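Local structure of imelysin (3OYV) at residues A[134-140]-A[232-237]; A[145-149]-A[226-232]. The protein is an imelysin-family protein of the bacterial outer membrane, probably involved in iron uptake and possibly a peptidase. One frame throughout, in Å; residues are numbered along the deposited sequence.

Contact 1: residues A[134-140]-A[232-237]; sequences NAYYGSL and QYVDAV
Gln-232 and Gly-138 make the one hydrogen bond that crosses this contact. NE2 of Gln-232 donates to the backbone O of Gly-138 at 2.9 Å. The bond is nearly straight, with an N-H...O angle of 169°. It lies in the carbonyl plane of Gly-138 and in the amide plane of Gln-232, so the glutamine amide is aligned with its acceptor. CG of Gln-232 leaves anti to the backbone N (chi1 176°) and the chain then bends at chi2 (67°), which swings the amide over to Gly-138.

The rest is packing, of methyl and methine carbons on backbone atoms and on each other. Val-237 turns CG2 to the backbone of the turn and CG1 to side chains. Its CG2 sits 3.4 Å from Ser-139 N and also meets Asn-134 O, the carbonyl that takes two weak bonds from Gly-138 N and Ser-139 N. Its CG1 touches CB of Asn-134 and CD2 of Leu-140, 4.1 Å from the latter. Leu-140 comes alongside the helix, and its CG is 3.5 Å from Ala-236 O. CB of Ala-236 rests 4.0 Å from Gly-138 O.

The Tyr-233 ring turns its edge to Ala-135. CE1 is 3.7 Å from CB of Ala-135, near the ring plane. Phe-288 and Phe-290 also pack on Tyr-233, and Phe-288 reaches Val-237.

Gly-138 has positive phi. A CB there would sit tightly against CG of Gln-232, which is consistent with a glycine at this close approach. Helix 223-261 itself has a wider pi-type turn at 233-237. Here the C-terminal end of helix 121-137, closed by a glycine of positive phi, packs against a long helix within a mainly helical imelysin fold.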
loop_
_atom_site.group_PDB
_atom_site.type_symbol
_atom_site.label_atom_id
_atom_site.label_comp_id
_atom_site.label_asym_id
_atom_site.label_seq_id
_atom_site.Cartn_x
_atom_site.Cartn_y
_atom_site.Cartn_z
ATOM N N ASN A 134 2.805 1.149 -13.204
ATOM C CA ASN A 134 4.261 1.179 -13.081
ATOM C C ASN A 134 4.896 -0.145 -13.440
ATOM O O ASN A 134 5.899 -0.189 -14.158
ATOM C CB ASN A 134 4.668 1.607 -11.681
ATOM C CG ASN A 134 4.309 3.051 -11.368
ATOM O OD1 ASN A 134 3.839 3.808 -12.242
ATOM N ND2 ASN A 134 4.522 3.455 -10.121
ATOM N N ALA A 135 4.320 -1.240 -12.966
ATOM C CA ALA A 135 4.843 -2.571 -13.264
ATOM C C ALA A 135 4.819 -2.832 -14.763
ATOM O O ALA A 135 5.782 -3.368 -15.304
ATOM C CB ALA A 135 4.043 -3.683 -12.530
ATOM N N TYR A 136 3.717 -2.487 -15.414
ATOM C CA TYR A 136 3.524 -2.767 -16.838
ATOM C C TYR A 136 4.405 -1.875 -17.736
ATOM O O TYR A 136 4.882 -2.315 -18.791
ATOM C CB TYR A 136 2.030 -2.650 -17.182
ATOM C CG TYR A 136 1.693 -3.131 -18.583
ATOM C CD1 TYR A 136 1.882 -4.462 -18.934
ATOM C CD2 TYR A 136 1.147 -2.256 -19.523
ATOM C CE1 TYR A 136 1.566 -4.923 -20.223
ATOM C CE2 TYR A 136 0.843 -2.706 -20.807
ATOM C CZ TYR A 136 1.054 -4.018 -21.149
ATOM O OH TYR A 136 0.802 -4.482 -22.431
ATOM N N TYR A 137 4.611 -0.643 -17.283
ATOM C CA TYR A 137 5.361 0.380 -18.046
ATOM C C TYR A 137 6.867 0.377 -17.757
ATOM O O TYR A 137 7.646 1.007 -18.481
ATOM C CB TYR A 137 4.824 1.766 -17.735
ATOM C CG TYR A 137 3.487 2.173 -18.352
ATOM C CD1 TYR A 137 2.633 1.257 -18.934
ATOM C CD2 TYR A 137 3.075 3.510 -18.334
ATOM C CE1 TYR A 137 1.404 1.688 -19.506
ATOM C CE2 TYR A 137 1.885 3.927 -18.912
ATOM C CZ TYR A 137 1.033 3.014 -19.477
ATOM O OH TYR A 137 -0.180 3.421 -20.037
ATOM N N GLY A 138 7.290 -0.322 -16.703
ATOM C CA GLY A 138 8.701 -0.307 -16.303
ATOM C C GLY A 138 9.212 1.040 -15.876
ATOM O O GLY A 138 10.351 1.402 -16.149
ATOM N N SER A 139 8.354 1.815 -15.223
ATOM C CA SER A 139 8.731 3.147 -14.784
ATOM C C SER A 139 7.830 3.639 -13.660
ATOM O O SER A 139 6.806 3.016 -13.350
ATOM C CB SER A 139 8.614 4.123 -15.949
ATOM O OG SER A 139 7.226 4.407 -16.211
ATOM N N LEU A 140 8.161 4.809 -13.120
ATOM C CA LEU A 140 7.361 5.419 -12.055
ATOM C C LEU A 140 6.576 6.644 -12.447
ATOM O O LEU A 140 5.786 7.117 -11.650
ATOM C CB LEU A 140 8.266 5.851 -10.916
ATOM C CG LEU A 140 9.038 4.718 -10.279
ATOM C CD1 LEU A 140 9.996 5.311 -9.216
ATOM C CD2 LEU A 140 8.103 3.622 -9.721
ATOM N N GLN A 232 14.791 -4.171 -15.515
ATOM C CA GLN A 232 14.218 -2.819 -15.467
ATOM C C GLN A 232 13.158 -2.675 -14.381
ATOM O O GLN A 232 13.081 -1.658 -13.676
ATOM C CB GLN A 232 13.666 -2.375 -16.825
ATOM C CG GLN A 232 12.968 -1.050 -16.896
ATOM C CD GLN A 232 13.848 0.139 -16.673
ATOM O OE1 GLN A 232 15.080 0.059 -16.685
ATOM N NE2 GLN A 232 13.218 1.274 -16.509
ATOM N N TYR A 233 12.299 -3.689 -14.273
ATOM C CA TYR A 233 11.245 -3.677 -13.262
ATOM C C TYR A 233 11.822 -3.567 -11.855
ATOM O O TYR A 233 11.391 -2.769 -11.032
ATOM C CB TYR A 233 10.422 -4.939 -13.422
ATOM C CG TYR A 233 9.411 -5.292 -12.357
ATOM C CD1 TYR A 233 8.108 -4.829 -12.393
ATOM C CD2 TYR A 233 9.770 -6.170 -11.347
ATOM C CE1 TYR A 233 7.180 -5.206 -11.419
ATOM C CE2 TYR A 233 8.858 -6.601 -10.395
ATOM C CZ TYR A 233 7.560 -6.122 -10.458
ATOM O OH TYR A 233 6.636 -6.574 -9.538
ATOM N N VAL A 234 12.832 -4.365 -11.590
ATOM C CA VAL A 234 13.452 -4.357 -10.257
ATOM C C VAL A 234 14.186 -3.039 -10.025
ATOM O O VAL A 234 14.016 -2.390 -8.976
ATOM C CB VAL A 234 14.406 -5.545 -10.089
ATOM C CG1 VAL A 234 15.277 -5.412 -8.826
ATOM C CG2 VAL A 234 13.620 -6.892 -10.083
ATOM N N ASP A 235 14.988 -2.610 -10.993
ATOM C CA ASP A 235 15.893 -1.479 -10.770
ATOM C C ASP A 235 15.216 -0.129 -10.864
ATOM O O ASP A 235 15.692 0.799 -10.214
ATOM C CB ASP A 235 17.092 -1.536 -11.757
ATOM C CG ASP A 235 18.075 -2.647 -11.465
ATOM O OD1 ASP A 235 18.033 -3.201 -10.352
ATOM O OD2 ASP A 235 18.891 -2.933 -12.375
ATOM N N ALA A 236 14.140 0.002 -11.667
ATOM C CA ALA A 236 13.435 1.252 -11.876
ATOM C C ALA A 236 12.114 1.364 -11.132
ATOM O O ALA A 236 11.667 2.458 -10.836
ATOM C CB ALA A 236 13.237 1.524 -13.388
ATOM N N VAL A 237 11.466 0.245 -10.862
ATOM C CA VAL A 237 10.169 0.275 -10.202
ATOM C C VAL A 237 10.255 -0.153 -8.742
ATOM O O VAL A 237 9.950 0.645 -7.838
ATOM C CB VAL A 237 9.087 -0.507 -10.978
ATOM C CG1 VAL A 237 7.725 -0.452 -10.234
ATOM C CG2 VAL A 237 8.938 0.078 -12.398
#

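Contact 2: residues A[145-149]-A[226-232]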
loop_
_atom_site.group_PDB
_atom_site.type_symbol
_atom_site.label_atom_id
_atom_site.label_comp_id
_atom_site.label_asym_id
_atom_site.label_seq_id
_atom_site.Cartn_x
_atom_site.Cartn_y
_atom_site.Cartn_z
ATOM N N ASN A 145 8.679 2.582 -20.718
ATOM C CA ASN A 145 10.087 2.318 -20.888
ATOM C C ASN A 145 10.330 1.353 -22.046
ATOM O O ASN A 145 9.548 0.419 -22.286
ATOM C CB ASN A 145 10.679 1.721 -19.611
ATOM C CG ASN A 145 12.150 1.849 -19.581
ATOM O OD1 ASN A 145 12.852 0.897 -19.871
ATOM N ND2 ASN A 145 12.638 3.018 -19.273
ATOM N N ALA A 146 11.472 1.526 -22.720
ATOM C CA ALA A 146 11.880 0.592 -23.752
ATOM C C ALA A 146 11.944 -0.852 -23.283
ATOM O O ALA A 146 11.675 -1.756 -24.074
ATOM C CB ALA A 146 13.270 0.972 -24.340
ATOM N N ASN A 147 12.341 -1.049 -22.028
ATOM C CA ASN A 147 12.450 -2.384 -21.445
ATOM C C ASN A 147 11.285 -2.617 -20.484
ATOM O O ASN A 147 11.410 -2.588 -19.294
ATOM C CB ASN A 147 13.798 -2.559 -20.776
ATOM C CG ASN A 147 14.937 -2.576 -21.764
ATOM O OD1 ASN A 147 15.829 -1.730 -21.708
ATOM N ND2 ASN A 147 14.893 -3.492 -22.661
ATOM N N SER A 148 10.112 -2.826 -21.038
ATOM C CA SER A 148 8.891 -3.028 -20.251
ATOM C C SER A 148 8.043 -4.103 -20.894
ATOM O O SER A 148 8.153 -4.346 -22.098
ATOM C CB SER A 148 8.097 -1.733 -20.157
ATOM O OG SER A 148 7.582 -1.328 -21.430
ATOM N N LEU A 149 7.146 -4.685 -20.098
ATOM C CA LEU A 149 6.172 -5.608 -20.631
ATOM C C LEU A 149 5.367 -4.906 -21.703
ATOM O O LEU A 149 5.066 -5.508 -22.726
ATOM C CB LEU A 149 5.238 -6.123 -19.532
ATOM C CG LEU A 149 5.775 -7.165 -18.564
ATOM C CD1 LEU A 149 4.709 -7.482 -17.503
ATOM C CD2 LEU A 149 6.201 -8.430 -19.334
ATOM N N LEU A 226 12.831 -11.601 -21.920
ATOM C CA LEU A 226 12.263 -11.146 -20.650
ATOM C C LEU A 226 13.262 -10.690 -19.587
ATOM O O LEU A 226 12.905 -9.931 -18.702
ATOM C CB LEU A 226 11.284 -12.175 -20.091
ATOM C CG LEU A 226 9.989 -12.403 -20.909
ATOM C CD1 LEU A 226 9.145 -13.480 -20.215
ATOM C CD2 LEU A 226 9.200 -11.141 -21.086
ATOM N N ASN A 227 14.519 -11.115 -19.696
ATOM C CA ASN A 227 15.519 -10.640 -18.748
ATOM C C ASN A 227 15.551 -9.116 -18.619
ATOM O O ASN A 227 15.587 -8.610 -17.500
ATOM C CB ASN A 227 16.912 -11.147 -19.082
ATOM C CG ASN A 227 17.182 -12.565 -18.610
ATOM O OD1 ASN A 227 16.327 -13.232 -18.038
ATOM N ND2 ASN A 227 18.410 -13.053 -18.876
ATOM N N PRO A 228 15.599 -8.372 -19.741
ATOM C CA PRO A 228 15.683 -6.917 -19.579
ATOM C C PRO A 228 14.431 -6.329 -18.950
ATOM O O PRO A 228 14.498 -5.279 -18.311
ATOM C CB PRO A 228 15.932 -6.394 -21.001
ATOM C CG PRO A 228 15.840 -7.500 -21.874
ATOM C CD PRO A 228 15.857 -8.806 -21.123
ATOM N N VAL A 229 13.302 -6.983 -19.176
ATOM C CA VAL A 229 12.047 -6.547 -18.564
ATOM C C VAL A 229 12.171 -6.721 -17.020
ATOM O O VAL A 229 11.817 -5.815 -16.255
ATOM C CB VAL A 229 10.847 -7.326 -19.121
ATOM C CG1 VAL A 229 9.583 -7.006 -18.303
ATOM C CG2 VAL A 229 10.656 -7.030 -20.626
ATOM N N VAL A 230 12.656 -7.880 -16.580
ATOM C CA VAL A 230 12.814 -8.161 -15.142
ATOM C C VAL A 230 13.806 -7.175 -14.504
ATOM O O VAL A 230 13.552 -6.609 -13.440
ATOM C CB VAL A 230 13.175 -9.603 -14.866
ATOM C CG1 VAL A 230 13.428 -9.820 -13.375
ATOM C CG2 VAL A 230 12.069 -10.555 -15.396
ATOM N N THR A 231 14.918 -6.945 -15.169
ATOM C CA THR A 231 15.963 -6.095 -14.636
ATOM C C THR A 231 15.451 -4.681 -14.476
ATOM O O THR A 231 15.648 -4.040 -13.427
ATOM C CB THR A 231 17.216 -6.203 -15.519
ATOM O OG1 THR A 231 17.717 -7.509 -15.388
ATOM C CG2 THR A 231 18.274 -5.146 -15.147
ATOM N N GLN A 232 14.791 -4.171 -15.515
ATOM C CA GLN A 232 14.218 -2.819 -15.467
ATOM C C GLN A 232 13.158 -2.675 -14.381
ATOM O O GLN A 232 13.081 -1.658 -13.676
ATOM C CB GLN A 232 13.666 -2.375 -16.825
ATOM C CG GLN A 232 12.968 -1.050 -16.896
ATOM C CD GLN A 232 13.848 0.139 -16.673
ATOM O OE1 GLN A 232 15.080 0.059 -16.685
ATOM N NE2 GLN A 232 13.218 1.274 -16.509
HETATM O O HOH W 1 10.239 -3.547 -16.928
#
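Gln-232 and Asn-145 lay their side-chain amides on one another, with planes 6° apart. Starting at CB, Gln-232 meets the backbone O of Asn-147 at 3.4 Å. The next atom, CG, comes closer to the same oxygen, at 3.2 Å. CD then lies 3.4 Å from OD1 of Asn-145. At the tip, NE2 sits 3.3 Å from CG of Asn-145. NE2 makes no hydrogen bond to this amide: its angle to OD1 is poor, and ND2 is itself a donor. Its bond goes to Gly-138 O.

Residues 145-147 form an Asx turn: OD1 of Asn-145 accepts from the N of Asn-147 at 2.9 Å, with the donor tilted from the carbonyl plane. The turn leads into the N-cap of helix 149-156. There OG of Ser-148 donates to Asn-145 O and also caps the N of Thr-151. With an alanine here in place of Asn-145, the N of Asn-147 would probably be left without this acceptor and the Gln-232 amide without its stacking partner.

Asn-147 crosses Pro-228 at about a right angle, ND2 over CB. A water joins the backbones, 2.8 Å from both Asn-147 O and Val-229 O. Further along, CG1 of Val-229 stands anti to its own N (chi1 171°) and meets CD2 of Leu-149 at 3.8 Å. Leu-149 also touches Leu-226, and Ile-213 of helix 189-214 packs on both leucines.

Both contacts hold helix 223-261 against the stretch that runs from the end of helix 121-137 to the start of helix 149-156. Their centres are 8 Å apart, and contact 2 is nested within the loop closed by contact 1. Contact 1 is buried, about 16 Å from the chain centre to its own centre. Contact 2 is partly buried and lies farther out, at about 23 Å. The inner one combines methyl packing with a direct hydrogen bond. The outer one uses amide stacking, a bridging water and a small leucine-valine patch. Gln-232 serves both, and Tyr-137 O probably bonds Asn-145 N between them.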